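Local coordinates for GCN5-related N-acetyltransferase (Ralstonia eutropha JMP134, PDB 2Q0Y), which probably transfers an acyl group to an acceptor substrate, as a member of the GNAT acetyltransferase family, and binds zinc and magnesium ions, at residues D10-V15 against P46-G51; H18-F23 against L31-M36; A66-M71 against N110-E115; N92-V95 against H99-R102; L126-T129 against L135-R138. All coordinates share one frame; numbering follows the deposited sequence.

Interaction 1: residues D10-V15 against P46-G51; sequences DDLELV and PRLADG. With MG (magnesium ion), chain D.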
# COMPACT_ATOMS: atom_id res chain seq x y z
N ASP A 10 -4.76 -0.70 -26.08
CA ASP A 10 -3.77 -0.16 -27.01
C ASP A 10 -2.89 0.92 -26.39
O ASP A 10 -1.98 1.43 -27.03
CB ASP A 10 -4.48 0.38 -28.24
CG ASP A 10 -5.30 -0.69 -28.94
OD1 ASP A 10 -4.70 -1.71 -29.37
OD2 ASP A 10 -6.55 -0.54 -29.01
N ASP A 11 -3.16 1.28 -25.14
CA ASP A 11 -2.38 2.27 -24.42
C ASP A 11 -1.24 1.65 -23.62
O ASP A 11 -0.62 2.33 -22.82
CB ASP A 11 -3.30 3.08 -23.49
CG ASP A 11 -4.32 3.89 -24.25
OD1 ASP A 11 -3.98 4.43 -25.33
OD2 ASP A 11 -5.46 3.98 -23.79
N LEU A 12 -0.96 0.37 -23.83
CA LEU A 12 0.14 -0.28 -23.12
C LEU A 12 1.42 0.55 -23.15
O LEU A 12 1.99 0.85 -22.10
CB LEU A 12 0.43 -1.67 -23.72
CG LEU A 12 1.55 -2.48 -23.06
CD1 LEU A 12 1.09 -3.00 -21.71
CD2 LEU A 12 1.98 -3.62 -23.94
N GLU A 13 1.87 0.93 -24.34
CA GLU A 13 3.14 1.65 -24.46
C GLU A 13 3.07 3.03 -23.81
O GLU A 13 4.02 3.46 -23.16
CB GLU A 13 3.56 1.76 -25.92
CG GLU A 13 3.98 0.44 -26.52
N LEU A 14 1.93 3.70 -23.97
CA LEU A 14 1.71 5.01 -23.36
C LEU A 14 1.90 4.98 -21.85
O LEU A 14 2.61 5.82 -21.28
CB LEU A 14 0.30 5.50 -23.68
CG LEU A 14 -0.13 6.88 -23.18
CD1 LEU A 14 0.66 7.98 -23.88
CD2 LEU A 14 -1.62 7.09 -23.43
N VAL A 15 1.28 4.00 -21.21
CA VAL A 15 1.37 3.89 -19.76
C VAL A 15 2.81 3.63 -19.32
O VAL A 15 3.29 4.24 -18.35
CB VAL A 15 0.42 2.82 -19.20
CG1 VAL A 15 0.61 2.68 -17.68
CG2 VAL A 15 -1.04 3.15 -19.50
N PRO A 46 -1.69 -7.99 -18.87
CA PRO A 46 -2.93 -8.70 -18.52
C PRO A 46 -3.93 -7.88 -17.71
O PRO A 46 -5.12 -8.20 -17.70
CB PRO A 46 -2.44 -9.88 -17.69
CG PRO A 46 -1.12 -9.44 -17.17
CD PRO A 46 -0.51 -8.62 -18.23
N ARG A 47 -3.44 -6.85 -17.02
CA ARG A 47 -4.28 -6.04 -16.17
C ARG A 47 -5.02 -4.95 -16.94
O ARG A 47 -6.10 -4.57 -16.55
CB ARG A 47 -3.44 -5.43 -15.06
CG ARG A 47 -2.93 -6.50 -14.11
CD ARG A 47 -2.01 -5.97 -13.07
NE ARG A 47 -1.78 -6.99 -12.04
CZ ARG A 47 -1.00 -8.06 -12.20
NH1 ARG A 47 -0.33 -8.29 -13.33
NH2 ARG A 47 -0.89 -8.92 -11.19
N LEU A 48 -4.43 -4.44 -18.02
CA LEU A 48 -5.20 -3.63 -18.98
C LEU A 48 -6.29 -4.48 -19.60
O LEU A 48 -7.42 -4.02 -19.76
CB LEU A 48 -4.34 -3.10 -20.13
CG LEU A 48 -3.52 -1.85 -19.88
CD1 LEU A 48 -2.71 -1.54 -21.13
CD2 LEU A 48 -4.39 -0.67 -19.51
N ALA A 49 -5.93 -5.72 -19.94
CA ALA A 49 -6.85 -6.66 -20.57
C ALA A 49 -8.07 -6.95 -19.73
O ALA A 49 -9.18 -6.97 -20.25
CB ALA A 49 -6.13 -7.96 -20.88
N ASP A 50 -7.87 -7.18 -18.43
CA ASP A 50 -8.98 -7.55 -17.55
C ASP A 50 -9.59 -6.39 -16.79
O ASP A 50 -10.50 -6.59 -16.00
CB ASP A 50 -8.60 -8.71 -16.61
CG ASP A 50 -7.67 -8.32 -15.48
OD1 ASP A 50 -7.39 -7.13 -15.22
OD2 ASP A 50 -7.20 -9.25 -14.81
N GLY A 51 -9.09 -5.18 -17.02
CA GLY A 51 -9.63 -3.99 -16.38
C GLY A 51 -9.17 -3.71 -14.97
O GLY A 51 -9.60 -2.73 -14.36
MG MG D . -8.19 0.99 -28.27
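The flat D11–L12 peptide meets L48 with its face: CD1 of L48 sits almost straight over L12 N, 3.7 Å from it, and stays clear of the peptide edges. The same methyl lies 3.7 Å from L12 CA and 4.3 Å from D11 C, so it rests on backbone where helix 12-25 starts. L48 gets there with CG beside its own backbone N and the rest of the chain extended (chi2 178°), which carries CD1 out from helix 30-50. L12 adds a lighter touch, its CB lying 4.1 Å from L48 CD1. D10 leaves its backbone on the side away from 46-51, and its OD2 binds a magnesium ion at 2.4 Å, with C8 completing the protein part of that site. D11 holds the N-cap position without a side-chain cap; its OD2 instead takes the backbone N of C8 and a salt bridge from R5, which ties the metal-bearing turn to the helix start. The contact is small, one leucine methyl in van der Waals packing on a peptide and on L12, and links the opening of helix 12-25 to the last turn of helix 30-50. L12 and V15 continue the packing on L44 one turn back along helix 30-50, while D11 and L14 face V57 of strand 54-60, so the start of helix 12-25 packs on both.

Interaction 2: residues H18-F23 against L31-M36; sequences HREAMF and LTLAAM. With FMT (formic acid), chain G.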
# COMPACT_ATOMS: atom_id res chain seq x y z
N HIS A 18 4.73 6.87 -19.58
CA HIS A 18 4.34 7.76 -18.49
C HIS A 18 5.02 7.39 -17.17
O HIS A 18 5.55 8.24 -16.46
CB HIS A 18 2.82 7.74 -18.30
CG HIS A 18 2.07 8.50 -19.35
ND1 HIS A 18 0.69 8.51 -19.39
CD2 HIS A 18 2.49 9.27 -20.38
CE1 HIS A 18 0.30 9.26 -20.40
NE2 HIS A 18 1.36 9.73 -21.02
N ARG A 19 4.99 6.10 -16.84
CA ARG A 19 5.61 5.62 -15.63
C ARG A 19 7.10 5.97 -15.60
O ARG A 19 7.59 6.49 -14.61
CB ARG A 19 5.41 4.12 -15.48
CG ARG A 19 5.92 3.53 -14.17
CD ARG A 19 5.42 2.13 -13.96
NE ARG A 19 5.78 1.55 -12.67
CZ ARG A 19 5.15 1.78 -11.52
NH1 ARG A 19 4.15 2.64 -11.45
NH2 ARG A 19 5.56 1.18 -10.42
N GLU A 20 7.82 5.67 -16.68
CA GLU A 20 9.25 5.94 -16.74
C GLU A 20 9.53 7.44 -16.61
O GLU A 20 10.41 7.87 -15.84
CB GLU A 20 9.82 5.40 -18.05
CG GLU A 20 11.32 5.56 -18.24
CD GLU A 20 11.84 4.74 -19.42
OE1 GLU A 20 11.59 3.51 -19.47
OE2 GLU A 20 12.51 5.33 -20.28
N ALA A 21 8.78 8.25 -17.37
CA ALA A 21 9.00 9.71 -17.38
C ALA A 21 8.73 10.32 -15.99
O ALA A 21 9.51 11.15 -15.52
CB ALA A 21 8.14 10.40 -18.46
N MSE A 22 7.64 9.90 -15.37
CA MSE A 22 7.26 10.34 -14.01
C MSE A 22 8.38 10.05 -13.00
O MSE A 22 8.80 10.93 -12.25
CB MSE A 22 5.96 9.65 -13.59
CG MSE A 22 5.52 9.91 -12.17
SE MSE A 22 4.13 8.69 -11.57
CE MSE A 22 5.23 7.08 -11.37
N PHE A 23 8.87 8.81 -12.99
CA PHE A 23 9.95 8.45 -12.07
C PHE A 23 11.29 9.11 -12.42
O PHE A 23 12.05 9.48 -11.52
CB PHE A 23 10.12 6.93 -12.02
CG PHE A 23 9.10 6.21 -11.17
CD1 PHE A 23 8.87 6.59 -9.85
CD2 PHE A 23 8.41 5.11 -11.67
CE1 PHE A 23 7.98 5.91 -9.05
CE2 PHE A 23 7.50 4.43 -10.88
CZ PHE A 23 7.29 4.83 -9.57
N LEU A 31 19.04 3.69 -14.72
CA LEU A 31 19.35 2.27 -14.82
C LEU A 31 18.32 1.41 -14.07
O LEU A 31 17.96 0.32 -14.51
CB LEU A 31 20.77 2.03 -14.32
CG LEU A 31 21.45 0.76 -14.76
CD1 LEU A 31 21.43 0.62 -16.27
CD2 LEU A 31 22.88 0.75 -14.22
N THR A 32 17.86 1.90 -12.93
CA THR A 32 16.84 1.20 -12.20
C THR A 32 15.53 1.17 -13.00
O THR A 32 14.83 0.15 -13.02
CB THR A 32 16.66 1.88 -10.83
OG1 THR A 32 17.94 1.99 -10.19
CG2 THR A 32 15.72 1.10 -9.95
N LEU A 33 15.20 2.27 -13.67
CA LEU A 33 13.98 2.32 -14.50
C LEU A 33 14.12 1.40 -15.70
O LEU A 33 13.14 0.82 -16.16
CB LEU A 33 13.66 3.74 -14.95
CG LEU A 33 13.47 4.72 -13.77
CD1 LEU A 33 13.26 6.15 -14.28
CD2 LEU A 33 12.33 4.28 -12.89
N ALA A 34 15.35 1.24 -16.20
CA ALA A 34 15.63 0.36 -17.32
C ALA A 34 15.40 -1.09 -16.88
O ALA A 34 14.85 -1.91 -17.63
CB ALA A 34 17.03 0.55 -17.82
N ALA A 35 15.80 -1.41 -15.65
CA ALA A 35 15.59 -2.75 -15.09
C ALA A 35 14.12 -3.07 -14.86
O ALA A 35 13.68 -4.23 -14.98
CB ALA A 35 16.37 -2.91 -13.81
N MSE A 36 13.35 -2.04 -14.52
CA MSE A 36 11.91 -2.14 -14.30
C MSE A 36 11.09 -2.29 -15.57
O MSE A 36 9.95 -2.76 -15.54
CB MSE A 36 11.43 -0.88 -13.56
CG MSE A 36 9.97 -0.88 -13.18
SE MSE A 36 9.43 0.90 -12.62
CE MSE A 36 9.48 1.70 -14.35
C FMT G . 3.23 2.64 -8.43
O1 FMT G . 3.70 1.69 -7.88
O2 FMT G . 3.89 3.64 -8.60
O HOH W 1 10.98 2.05 -17.35
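Apolar contact is made chiefly by F23 and L33. L33 CD2 approaches F23 CB to 3.6 Å, and its other methyl, CD1, lies 3.7 Å from the backbone O of E20, lodging the leucine against that turn. The selenium of M36, a selenomethionine, stands 5.3 Å from the centroid of the F23 ring, 55° off the normal, an oblique Met-aromatic approach. The same atom is 3.7 Å from R19 NE, the side chains crossing at about a right angle. These residues pack the antiparallel pair of helices, 12-25 and 30-50, that follows the first strand of the GNAT fold; their local axes are 10.5 Å apart at an angle of 161°. Within helix 12-25 the F23 ring meets the R19 guanidinium edge-on: CE2 stands over the guanidinium face, and R19 NE lies at the ring edge, in its plane. The methyl CE of M22, also a selenomethionine, lies over a face of the F23 ring. A water joins the helices, donating to E20 OE1 (2.6 Å) and to L33 O (2.8 Å). R19 NH2 meets O1 of a formic acid, probably from the crystallisation liquor, at 3.2 Å, whereas the bond from NH1 to its O2 is weak. NH1 also reaches N92, and NH2 the backbone O of P77 of the second subunit, whose H78 sets its ring edge-to-face with F23.

Interaction 3: residues A66-M71 against N110-E115; sequences AGIGLM and NRAEAE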
# COMPACT_ATOMS: atom_id res chain seq x y z
N ALA A 66 -1.35 13.33 -21.52
CA ALA A 66 -1.33 13.01 -20.09
C ALA A 66 -2.13 11.76 -19.83
O ALA A 66 -3.00 11.37 -20.62
CB ALA A 66 -1.90 14.15 -19.28
N GLY A 67 -1.87 11.14 -18.69
CA GLY A 67 -2.60 9.95 -18.30
C GLY A 67 -2.56 9.75 -16.81
O GLY A 67 -1.72 10.32 -16.12
N ILE A 68 -3.48 8.91 -16.33
CA ILE A 68 -3.53 8.51 -14.94
C ILE A 68 -3.98 7.06 -14.87
O ILE A 68 -4.70 6.57 -15.76
CB ILE A 68 -4.44 9.45 -14.11
CG1 ILE A 68 -4.22 9.28 -12.60
CG2 ILE A 68 -5.92 9.25 -14.51
CD1 ILE A 68 -4.89 10.39 -11.78
N GLY A 69 -3.51 6.36 -13.84
CA GLY A 69 -3.88 4.97 -13.61
C GLY A 69 -4.63 4.81 -12.30
O GLY A 69 -4.37 5.56 -11.35
N LEU A 70 -5.52 3.83 -12.24
CA LEU A 70 -6.23 3.51 -11.01
C LEU A 70 -6.50 2.02 -10.88
O LEU A 70 -6.70 1.32 -11.86
CB LEU A 70 -7.54 4.32 -10.90
CG LEU A 70 -8.71 4.08 -11.84
CD1 LEU A 70 -9.70 3.01 -11.31
CD2 LEU A 70 -9.46 5.42 -12.08
N MSE A 71 -6.46 1.57 -9.64
CA MSE A 71 -6.71 0.19 -9.27
C MSE A 71 -7.54 0.19 -8.01
O MSE A 71 -7.59 1.17 -7.29
CB MSE A 71 -5.39 -0.52 -9.01
CG MSE A 71 -4.39 -0.43 -10.15
SE MSE A 71 -2.71 -1.21 -9.62
CE MSE A 71 -3.28 -2.84 -9.81
N ASN A 110 -9.45 14.41 -10.57
CA ASN A 110 -10.90 14.48 -10.36
C ASN A 110 -11.61 13.31 -11.00
O ASN A 110 -12.53 12.73 -10.40
CB ASN A 110 -11.47 15.79 -10.92
CG ASN A 110 -11.22 16.98 -10.03
OD1 ASN A 110 -11.05 16.85 -8.83
ND2 ASN A 110 -11.24 18.17 -10.63
N ARG A 111 -11.19 12.95 -12.22
CA ARG A 111 -11.77 11.78 -12.90
C ARG A 111 -11.52 10.49 -12.13
O ARG A 111 -12.40 9.64 -12.03
CB ARG A 111 -11.24 11.60 -14.32
CG ARG A 111 -11.84 12.52 -15.35
CD ARG A 111 -13.11 11.95 -16.05
NE ARG A 111 -14.25 11.72 -15.15
CZ ARG A 111 -14.93 12.68 -14.50
NH1 ARG A 111 -14.62 13.97 -14.61
NH2 ARG A 111 -15.95 12.33 -13.71
N ALA A 112 -10.30 10.32 -11.63
CA ALA A 112 -9.96 9.13 -10.86
C ALA A 112 -10.76 9.04 -9.58
O ALA A 112 -11.31 7.98 -9.25
CB ALA A 112 -8.46 9.11 -10.55
N GLU A 113 -10.81 10.14 -8.83
CA GLU A 113 -11.59 10.15 -7.58
C GLU A 113 -13.09 9.89 -7.84
O GLU A 113 -13.73 9.16 -7.09
CB GLU A 113 -11.41 11.45 -6.83
CG GLU A 113 -9.98 11.65 -6.33
CD GLU A 113 -9.76 12.98 -5.62
OE1 GLU A 113 -10.73 13.69 -5.29
OE2 GLU A 113 -8.58 13.32 -5.45
N ALA A 114 -13.63 10.46 -8.91
CA ALA A 114 -15.04 10.26 -9.27
C ALA A 114 -15.32 8.81 -9.64
O ALA A 114 -16.39 8.29 -9.34
CB ALA A 114 -15.42 11.17 -10.41
N GLU A 115 -14.36 8.17 -10.31
CA GLU A 115 -14.48 6.76 -10.66
C GLU A 115 -14.53 5.91 -9.39
O GLU A 115 -15.37 5.03 -9.28
CB GLU A 115 -13.32 6.34 -11.57
CG GLU A 115 -13.39 4.91 -12.00
CD GLU A 115 -14.54 4.62 -12.95
OE1 GLU A 115 -15.01 5.56 -13.61
OE2 GLU A 115 -14.98 3.44 -13.02
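I68 and L70 project from the same side of strand 63-74 and converge on A112, whose short side chain lets the helix come close. I68 comes end-on: with CG1 anti to the backbone N (chi1 -165°) and the chain extended beyond it, CD1 reaches A112 CB at 4.0 Å. L70 approaches differently. Its CG lies between the backbone N and the carbonyl carbon (chi1 68°), which swings CD2 against the helix, 3.9 Å from A112 CA and 4.1 Å from A112 CB. E115, one turn on, crosses L70 at about a right angle and lays its aliphatic part on the same methyl, with L70 CD2 4.0 Å from E115 CG. The bend at chi2 of E115 then turns its carboxylate aside to a salt bridge with R119, leaving methylene groups to meet the leucine. Across this layer the axes of 66-71 and 110-115 approach to 9.2 Å and run 21° from parallel, the helix lying along the strand. Helix 104-118 is the connection of the beta-alpha-beta crossover from strand 86-95 to strand 123-127. It lies over the sheet so that I90 of strand 86-95 touches both I68 and A112, while W56 of strand 54-60 flanks L70 and E115.

Interaction 4: residues N92-V95 against H99-R102; sequences NLYV and HRER. With ZN (zinc ion), chain B.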
# COMPACT_ATOMS: atom_id res chain seq x y z
N ASN A 92 0.85 6.46 -11.65
CA ASN A 92 1.27 6.83 -12.99
C ASN A 92 0.64 8.09 -13.57
O ASN A 92 0.49 8.21 -14.78
CB ASN A 92 1.05 5.67 -13.98
CG ASN A 92 1.90 4.47 -13.67
OD1 ASN A 92 2.99 4.60 -13.12
ND2 ASN A 92 1.41 3.29 -14.02
N LEU A 93 0.32 9.07 -12.72
CA LEU A 93 -0.09 10.39 -13.21
C LEU A 93 1.10 11.07 -13.85
O LEU A 93 2.12 11.33 -13.18
CB LEU A 93 -0.65 11.26 -12.08
CG LEU A 93 -1.01 12.70 -12.50
CD1 LEU A 93 -2.04 12.73 -13.61
CD2 LEU A 93 -1.50 13.51 -11.33
N TYR A 94 0.98 11.36 -15.14
CA TYR A 94 2.02 12.06 -15.88
C TYR A 94 1.36 13.07 -16.79
O TYR A 94 0.39 12.74 -17.49
CB TYR A 94 2.89 11.12 -16.70
CG TYR A 94 4.05 11.86 -17.35
CD1 TYR A 94 5.14 12.29 -16.59
CD2 TYR A 94 4.03 12.17 -18.71
CE1 TYR A 94 6.19 12.98 -17.17
CE2 TYR A 94 5.07 12.87 -19.30
CZ TYR A 94 6.15 13.28 -18.52
OH TYR A 94 7.18 13.97 -19.12
N VAL A 95 1.89 14.29 -16.79
CA VAL A 95 1.43 15.33 -17.70
C VAL A 95 2.60 15.85 -18.54
O VAL A 95 3.66 16.22 -18.01
CB VAL A 95 0.77 16.51 -16.94
CG1 VAL A 95 0.26 17.56 -17.90
CG2 VAL A 95 -0.37 16.05 -16.05
N HIS A 99 2.50 21.21 -21.07
CA HIS A 99 1.08 21.37 -20.83
C HIS A 99 0.72 21.33 -19.36
O HIS A 99 -0.36 20.84 -18.99
CB HIS A 99 0.31 20.31 -21.64
CG HIS A 99 0.34 20.57 -23.11
ND1 HIS A 99 1.37 20.15 -23.91
CD2 HIS A 99 -0.51 21.24 -23.91
CE1 HIS A 99 1.15 20.54 -25.15
NE2 HIS A 99 0.01 21.21 -25.18
N ARG A 100 1.61 21.87 -18.52
CA ARG A 100 1.41 21.82 -17.07
C ARG A 100 0.75 23.05 -16.43
O ARG A 100 0.55 23.08 -15.21
CB ARG A 100 2.73 21.49 -16.39
CG ARG A 100 3.06 20.04 -16.62
CD ARG A 100 4.34 19.64 -16.00
NE ARG A 100 4.64 18.26 -16.37
CZ ARG A 100 5.81 17.70 -16.15
NH1 ARG A 100 6.76 18.37 -15.51
NH2 ARG A 100 6.04 16.47 -16.56
N GLU A 101 0.35 24.01 -17.23
CA GLU A 101 -0.33 25.18 -16.66
C GLU A 101 -1.77 25.28 -17.14
O GLU A 101 -2.28 26.37 -17.39
CB GLU A 101 0.46 26.45 -17.02
CG GLU A 101 1.95 26.40 -16.62
CD GLU A 101 2.17 26.05 -15.13
OE1 GLU A 101 1.25 26.26 -14.31
OE2 GLU A 101 3.29 25.59 -14.80
N ARG A 102 -2.43 24.13 -17.24
CA ARG A 102 -3.76 24.04 -17.82
C ARG A 102 -4.75 23.27 -16.95
O ARG A 102 -5.86 23.01 -17.39
CB ARG A 102 -3.67 23.35 -19.20
ZN ZN B . -0.97 21.97 -26.74
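V95 and R100 meet between strand 86-95 and helix 104-118, where GNAT enzymes carry their Q/R-x-x-G-x-G/A motif for the acetyl-CoA pyrophosphate; R100 matches its first position by sequence, though no acetyl-CoA is modelled here. The close part is polar. The extended R100 side chain runs past V95 in the opposite direction and grips V95 O side-on with two nitrogens, NE and NH2, each 2.8 Å from it. The oxygen lies in the guanidinium plane, NH2 nearly in line with the C=O bond and NE above the carbonyl plane, and neither N-H...O is straight (141° at NH2, 142° at NE). V95 CG1 packs against the loop, 3.5 Å from H99 O and 4.0 Å from R100 CG. At the end of the arginine, Y94 CE1 lies 3.5 Å from NH2, its ring plane almost perpendicular (89°) to the guanidinium. E25 joins the two by taking a salt bridge from R100 NH2 and a hydrogen bond with Y94 OH. The whole contact lies at the surface, and beyond the grip it is loose: the end of H99 leads away from the strand. H99 ND1 is held by D96, and H99 NE2 binds, at 2.0 Å, the zinc ion that E60 also holds.

Interaction 5: residues L126-T129 against L135-R138; sequences LHAT and LYAR. With MG (magnesium ion), chain C.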
# COMPACT_ATOMS: atom_id res chain seq x y z
N LEU A 126 -2.25 6.95 -2.63
CA LEU A 126 -1.34 7.17 -3.76
C LEU A 126 0.05 7.36 -3.18
O LEU A 126 0.17 7.62 -1.99
CB LEU A 126 -1.77 8.40 -4.59
CG LEU A 126 -1.87 9.79 -3.94
CD1 LEU A 126 -0.51 10.47 -3.75
CD2 LEU A 126 -2.78 10.68 -4.78
N HIS A 127 1.09 7.22 -4.00
CA HIS A 127 2.44 7.57 -3.58
C HIS A 127 2.88 8.78 -4.38
O HIS A 127 2.97 8.72 -5.61
CB HIS A 127 3.39 6.40 -3.76
CG HIS A 127 3.11 5.27 -2.83
ND1 HIS A 127 2.34 4.19 -3.18
CD2 HIS A 127 3.51 5.04 -1.55
CE1 HIS A 127 2.28 3.34 -2.17
NE2 HIS A 127 2.96 3.85 -1.16
N ALA A 128 3.09 9.89 -3.68
CA ALA A 128 3.31 11.16 -4.34
C ALA A 128 4.76 11.32 -4.77
O ALA A 128 5.65 10.70 -4.20
CB ALA A 128 2.93 12.29 -3.43
N THR A 129 4.98 12.12 -5.81
CA THR A 129 6.27 12.71 -6.07
C THR A 129 6.26 14.08 -5.37
O THR A 129 5.18 14.64 -5.11
CB THR A 129 6.49 12.93 -7.57
OG1 THR A 129 5.47 13.81 -8.05
CG2 THR A 129 6.43 11.62 -8.33
N LEU A 135 -0.44 19.83 -5.11
CA LEU A 135 -1.76 19.63 -5.72
C LEU A 135 -2.58 18.66 -4.89
O LEU A 135 -3.74 18.90 -4.60
CB LEU A 135 -1.63 19.12 -7.16
CG LEU A 135 -2.92 18.66 -7.84
CD1 LEU A 135 -3.92 19.82 -7.95
CD2 LEU A 135 -2.64 18.02 -9.19
N TYR A 136 -1.97 17.54 -4.50
CA TYR A 136 -2.74 16.53 -3.77
C TYR A 136 -3.21 17.12 -2.44
O TYR A 136 -4.36 16.94 -2.05
CB TYR A 136 -1.94 15.23 -3.58
CG TYR A 136 -1.32 14.70 -4.86
CD1 TYR A 136 -1.98 14.81 -6.10
CD2 TYR A 136 -0.06 14.11 -4.85
CE1 TYR A 136 -1.39 14.34 -7.26
CE2 TYR A 136 0.53 13.64 -6.01
CZ TYR A 136 -0.14 13.75 -7.21
OH TYR A 136 0.47 13.29 -8.37
N ALA A 137 -2.32 17.83 -1.76
CA ALA A 137 -2.68 18.45 -0.50
C ALA A 137 -3.83 19.43 -0.70
O ALA A 137 -4.77 19.44 0.10
CB ALA A 137 -1.51 19.13 0.11
N ARG A 138 -3.76 20.24 -1.75
CA ARG A 138 -4.84 21.17 -2.10
C ARG A 138 -6.16 20.44 -2.31
O ARG A 138 -7.23 20.96 -2.00
CB ARG A 138 -4.52 21.96 -3.38
CG ARG A 138 -3.52 23.08 -3.21
CD ARG A 138 -3.47 24.00 -4.44
NE ARG A 138 -2.65 23.46 -5.53
CZ ARG A 138 -3.10 23.10 -6.74
NH1 ARG A 138 -4.39 23.20 -7.08
NH2 ARG A 138 -2.23 22.63 -7.64
MG MG C . 1.49 2.56 0.19
O HOH W 2 0.45 0.74 -0.17
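Behind the magnesium site at the subunit interface, L126 and A128 pack on Y136, between the end of strand 123-127 and the short helix 133-138. The two hold its ring from different sides. L126 lies over one face: its CD2 stands 4.3 Å from the ring centroid and 10° off the normal, a CH-pi contact, and its CD1 reaches Y136 CD2 at 3.8 Å. The crowded position of L126 CG (chi1 59°) brings the branch over the ring. A128 comes in at the edge, its CB near the ring plane and 3.8 Å from Y136 CE2. H127, between them, points the other way; its NE2 binds magnesium at 2.4 Å, but the ion is skewed toward H127 CE1 (2.6 Å) and the geometry is doubtful. A water and E146 of both subunits also bind it. L126 and H127 pair antiparallel with a strand of the second subunit, continuing the sheet. Many GNAT relatives use a tyrosine here as general acid; such a role for Y136 is not established. Within the two segments carbon alone meets the ring, at one face and an edge, leaving its OH to hydrogen-bond an unidentified ligand, probably from the crystallisation liquor, that T129 OG1 also contacts.

Overall arrangement
From the N terminus, interaction 1 closes the first loop, bringing the start of helix 12-25 to the end of helix 30-50. Interaction 2 is nested inside it, joining the same two helices near the turn between them, about 17 Å away centre to centre. Interaction 3 opens afterwards and ties strand 63-74 to helix 104-118, and interaction 4 is nested within that loop, at the end of strand 86-95. Interaction 5 follows in series, joining strand 123-127 to helix 133-138. No two loops cross. Helix 12-25 is tied to the sheet by R19 with N92, V15 on N92 and H18 against G67. G67 pairs with Y94 between interactions 3 and 4, and L93 reaches Y136 of interaction 5.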